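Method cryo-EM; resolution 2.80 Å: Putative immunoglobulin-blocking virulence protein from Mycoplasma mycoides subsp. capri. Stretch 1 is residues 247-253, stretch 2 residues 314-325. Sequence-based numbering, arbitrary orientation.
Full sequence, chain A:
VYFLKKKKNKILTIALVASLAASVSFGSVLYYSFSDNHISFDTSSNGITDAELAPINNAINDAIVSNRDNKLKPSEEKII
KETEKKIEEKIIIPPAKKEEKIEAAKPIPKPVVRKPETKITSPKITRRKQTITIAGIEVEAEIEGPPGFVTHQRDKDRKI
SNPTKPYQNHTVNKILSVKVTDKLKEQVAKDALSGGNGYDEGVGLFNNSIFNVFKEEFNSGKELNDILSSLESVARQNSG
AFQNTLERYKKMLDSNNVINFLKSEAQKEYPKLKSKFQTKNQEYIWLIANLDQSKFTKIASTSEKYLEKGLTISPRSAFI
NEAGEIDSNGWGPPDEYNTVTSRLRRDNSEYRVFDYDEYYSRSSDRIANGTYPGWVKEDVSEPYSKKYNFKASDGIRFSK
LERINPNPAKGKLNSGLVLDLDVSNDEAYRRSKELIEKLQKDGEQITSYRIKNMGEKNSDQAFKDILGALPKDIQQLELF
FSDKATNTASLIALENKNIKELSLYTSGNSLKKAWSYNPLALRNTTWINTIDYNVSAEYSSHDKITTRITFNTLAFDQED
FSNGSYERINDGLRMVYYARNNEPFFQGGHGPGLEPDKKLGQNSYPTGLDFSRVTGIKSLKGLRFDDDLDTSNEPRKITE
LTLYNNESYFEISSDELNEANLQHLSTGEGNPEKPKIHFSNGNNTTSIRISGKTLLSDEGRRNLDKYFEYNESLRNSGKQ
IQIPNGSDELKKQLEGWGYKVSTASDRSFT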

# COMPACT_ATOMS: atom_id res chain seq x y z
N GLU A 247 -9.01 26.39 27.46
CA GLU A 247 -9.92 25.43 28.07
C GLU A 247 -9.78 25.37 29.60
O GLU A 247 -10.78 25.15 30.30
CB GLU A 247 -9.67 24.04 27.48
CG GLU A 247 -10.34 23.75 26.12
CD GLU A 247 -9.92 24.61 24.92
OE1 GLU A 247 -8.86 25.27 24.96
OE2 GLU A 247 -10.67 24.63 23.92
N ARG A 248 -8.59 25.61 30.15
CA ARG A 248 -8.30 25.52 31.58
C ARG A 248 -8.99 26.61 32.41
O ARG A 248 -9.18 26.44 33.61
CB ARG A 248 -6.80 25.61 31.80
CG ARG A 248 -6.00 24.54 31.05
CD ARG A 248 -4.51 24.71 31.31
NE ARG A 248 -4.20 24.50 32.73
CZ ARG A 248 -3.02 24.59 33.30
NH1 ARG A 248 -1.97 24.99 32.68
NH2 ARG A 248 -2.92 24.25 34.53
N TYR A 249 -9.38 27.70 31.77
CA TYR A 249 -10.18 28.78 32.35
C TYR A 249 -11.63 28.76 31.88
O TYR A 249 -12.50 29.22 32.60
CB TYR A 249 -9.52 30.13 32.00
CG TYR A 249 -8.02 30.18 32.14
CD1 TYR A 249 -7.41 30.50 33.37
CD2 TYR A 249 -7.22 29.87 31.02
CE1 TYR A 249 -6.01 30.47 33.48
CE2 TYR A 249 -5.82 29.86 31.13
CZ TYR A 249 -5.22 30.14 32.37
OH TYR A 249 -3.87 30.09 32.47
N LYS A 250 -11.92 28.24 30.67
CA LYS A 250 -13.16 28.46 29.90
C LYS A 250 -14.46 28.16 30.66
O LYS A 250 -15.40 28.94 30.59
CB LYS A 250 -13.10 27.66 28.59
CG LYS A 250 -14.14 28.08 27.58
CD LYS A 250 -14.36 27.17 26.43
CE LYS A 250 -15.37 27.66 25.39
NZ LYS A 250 -16.77 27.53 25.84
N LYS A 251 -14.48 27.08 31.45
CA LYS A 251 -15.61 26.69 32.31
C LYS A 251 -15.99 27.74 33.37
O LYS A 251 -17.15 27.84 33.73
CB LYS A 251 -15.30 25.34 32.98
CG LYS A 251 -15.18 24.19 31.97
CD LYS A 251 -14.97 22.85 32.68
CE LYS A 251 -14.74 21.75 31.64
NZ LYS A 251 -14.60 20.40 32.25
N MET A 252 -15.02 28.53 33.84
CA MET A 252 -15.22 29.76 34.62
C MET A 252 -15.45 30.99 33.73
O MET A 252 -16.30 31.82 34.02
CB MET A 252 -14.02 29.92 35.57
CG MET A 252 -13.87 31.29 36.24
SD MET A 252 -15.30 31.92 37.13
CE MET A 252 -15.55 30.64 38.35
N LEU A 253 -14.71 31.09 32.63
CA LEU A 253 -14.60 32.26 31.75
C LEU A 253 -15.92 32.59 31.04
O LEU A 253 -16.23 33.76 30.84
CB LEU A 253 -13.49 31.96 30.73
CG LEU A 253 -12.52 33.09 30.42
CD1 LEU A 253 -11.76 33.50 31.67
CD2 LEU A 253 -11.51 32.62 29.37
N SER A 314 -1.92 17.37 39.09
CA SER A 314 -0.81 17.82 38.24
C SER A 314 -1.01 19.29 37.87
O SER A 314 -2.07 19.63 37.35
CB SER A 314 -0.69 16.98 36.96
OG SER A 314 0.15 17.59 36.00
N PRO A 315 -0.03 20.17 38.09
CA PRO A 315 -0.16 21.56 37.67
C PRO A 315 -0.39 21.74 36.17
O PRO A 315 -0.94 22.75 35.78
CB PRO A 315 1.11 22.26 38.13
CG PRO A 315 1.57 21.42 39.32
CD PRO A 315 1.15 20.01 38.93
N ARG A 316 -0.04 20.77 35.31
CA ARG A 316 -0.29 20.81 33.86
C ARG A 316 -1.73 20.41 33.51
O ARG A 316 -2.26 20.85 32.50
CB ARG A 316 0.75 19.91 33.17
CG ARG A 316 0.84 20.09 31.65
CD ARG A 316 1.86 19.15 30.98
NE ARG A 316 3.22 19.33 31.49
CZ ARG A 316 4.28 19.82 30.88
NH1 ARG A 316 4.30 20.14 29.64
NH2 ARG A 316 5.34 20.00 31.56
N SER A 317 -2.36 19.61 34.35
CA SER A 317 -3.72 19.09 34.16
C SER A 317 -4.80 19.90 34.91
O SER A 317 -5.98 19.59 34.79
CB SER A 317 -3.78 17.64 34.65
OG SER A 317 -2.82 16.86 33.98
N ALA A 318 -4.40 20.88 35.72
CA ALA A 318 -5.30 21.68 36.53
C ALA A 318 -6.17 22.60 35.68
O ALA A 318 -5.65 23.33 34.83
CB ALA A 318 -4.47 22.49 37.53
N PHE A 319 -7.46 22.66 35.98
CA PHE A 319 -8.41 23.63 35.43
C PHE A 319 -9.28 24.22 36.54
O PHE A 319 -9.32 23.71 37.66
CB PHE A 319 -9.24 23.00 34.30
CG PHE A 319 -10.30 21.99 34.70
CD1 PHE A 319 -9.97 20.63 34.77
CD2 PHE A 319 -11.62 22.40 34.97
CE1 PHE A 319 -10.96 19.69 35.11
CE2 PHE A 319 -12.60 21.46 35.31
CZ PHE A 319 -12.27 20.10 35.38
N ILE A 320 -9.97 25.31 36.26
CA ILE A 320 -10.92 25.96 37.17
C ILE A 320 -12.32 25.60 36.69
O ILE A 320 -12.64 25.85 35.53
CB ILE A 320 -10.69 27.49 37.13
CG1 ILE A 320 -9.27 27.88 37.59
CG2 ILE A 320 -11.72 28.24 37.96
CD1 ILE A 320 -8.78 29.17 36.96
N ASN A 321 -13.18 25.01 37.53
CA ASN A 321 -14.56 24.74 37.11
C ASN A 321 -15.49 25.93 37.40
O ASN A 321 -15.07 26.98 37.88
CB ASN A 321 -15.05 23.38 37.66
CG ASN A 321 -15.48 23.35 39.11
OD1 ASN A 321 -16.21 24.18 39.59
ND2 ASN A 321 -15.10 22.32 39.83
N GLU A 322 -16.77 25.76 37.10
CA GLU A 322 -17.82 26.78 37.16
C GLU A 322 -17.94 27.49 38.52
O GLU A 322 -18.26 28.67 38.56
CB GLU A 322 -19.18 26.14 36.84
CG GLU A 322 -19.33 25.54 35.43
CD GLU A 322 -18.61 24.20 35.20
OE1 GLU A 322 -18.23 23.51 36.17
OE2 GLU A 322 -18.42 23.81 34.03
N ALA A 323 -17.67 26.80 39.63
CA ALA A 323 -17.92 27.30 40.98
C ALA A 323 -16.74 28.06 41.64
O ALA A 323 -16.76 28.30 42.85
CB ALA A 323 -18.41 26.12 41.82
N GLY A 324 -15.72 28.44 40.87
CA GLY A 324 -14.53 29.11 41.40
C GLY A 324 -13.69 28.21 42.29
O GLY A 324 -13.36 28.55 43.43
N GLU A 325 -13.36 27.03 41.79
CA GLU A 325 -12.63 25.99 42.51
C GLU A 325 -11.75 25.18 41.54
O GLU A 325 -12.08 25.04 40.36
CB GLU A 325 -13.62 25.12 43.30
CG GLU A 325 -14.69 24.50 42.39
CD GLU A 325 -15.71 23.63 43.14
OE1 GLU A 325 -16.20 24.03 44.21
OE2 GLU A 325 -16.03 22.53 42.65

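The helical first stretch runs beside a strand centred on Phe-319 at 19°, nearly parallel, and Arg-248 does most of the polar work between them. Its backbone carbonyl remains free of the helix's own bonding and turns to the strand, where Ile-320 N donates to Arg-248 O at 3.0 Å in an almost straight bond (169°). The same oxygen receives a CA-H contact from Phe-319 CA at 3.4 Å.

The side chain of Arg-248 leaves CA sideways, but its extended chi2 and bent chi3 (p) bring the guanidinium back to the other stretch. There Ala-318 O accepts two hydrogen bonds, from Arg-248 NE at 2.8 Å and from Arg-248 NH2 at 2.9 Å. This fork suits arginine, whose NE and NH2 can both meet one carbonyl lying near the guanidinium plane. Arg-248 NH2 also makes a weak bond to Pro-315 O (2.8 Å, 126°), while NH1 is satisfied elsewhere in the structure. The group thus gathers carbonyls from the bend before the strand and from the strand itself.

Apolar packing continues beyond. Ile-320 points toward the helix and is buried; its CG2 lies 3.7 Å from Met-252 CB, and its CD1 lies 4.1 Å from Tyr-249 CD1. Branched at CB, isoleucine can offer carbon to both neighbours. Met-252 curls its flexible chain so that CE reaches the turn, 3.3 Å from Gly-324 N and 3.4 Å from Glu-322 O.

In that type I turn, Asn-321 to Gly-324, Ala-323 N donates to Asn-321 OD1 (3.0 Å); Asn-321 ND2 donates to Glu-325 OE2, just past the turn (3.0 Å), so the amide uses both its ends. Glycine suits the positive phi at 324. At the exposed margin, Lys-251 lays its aliphatic chain near Phe-319, CD to CE2 at 3.8 Å.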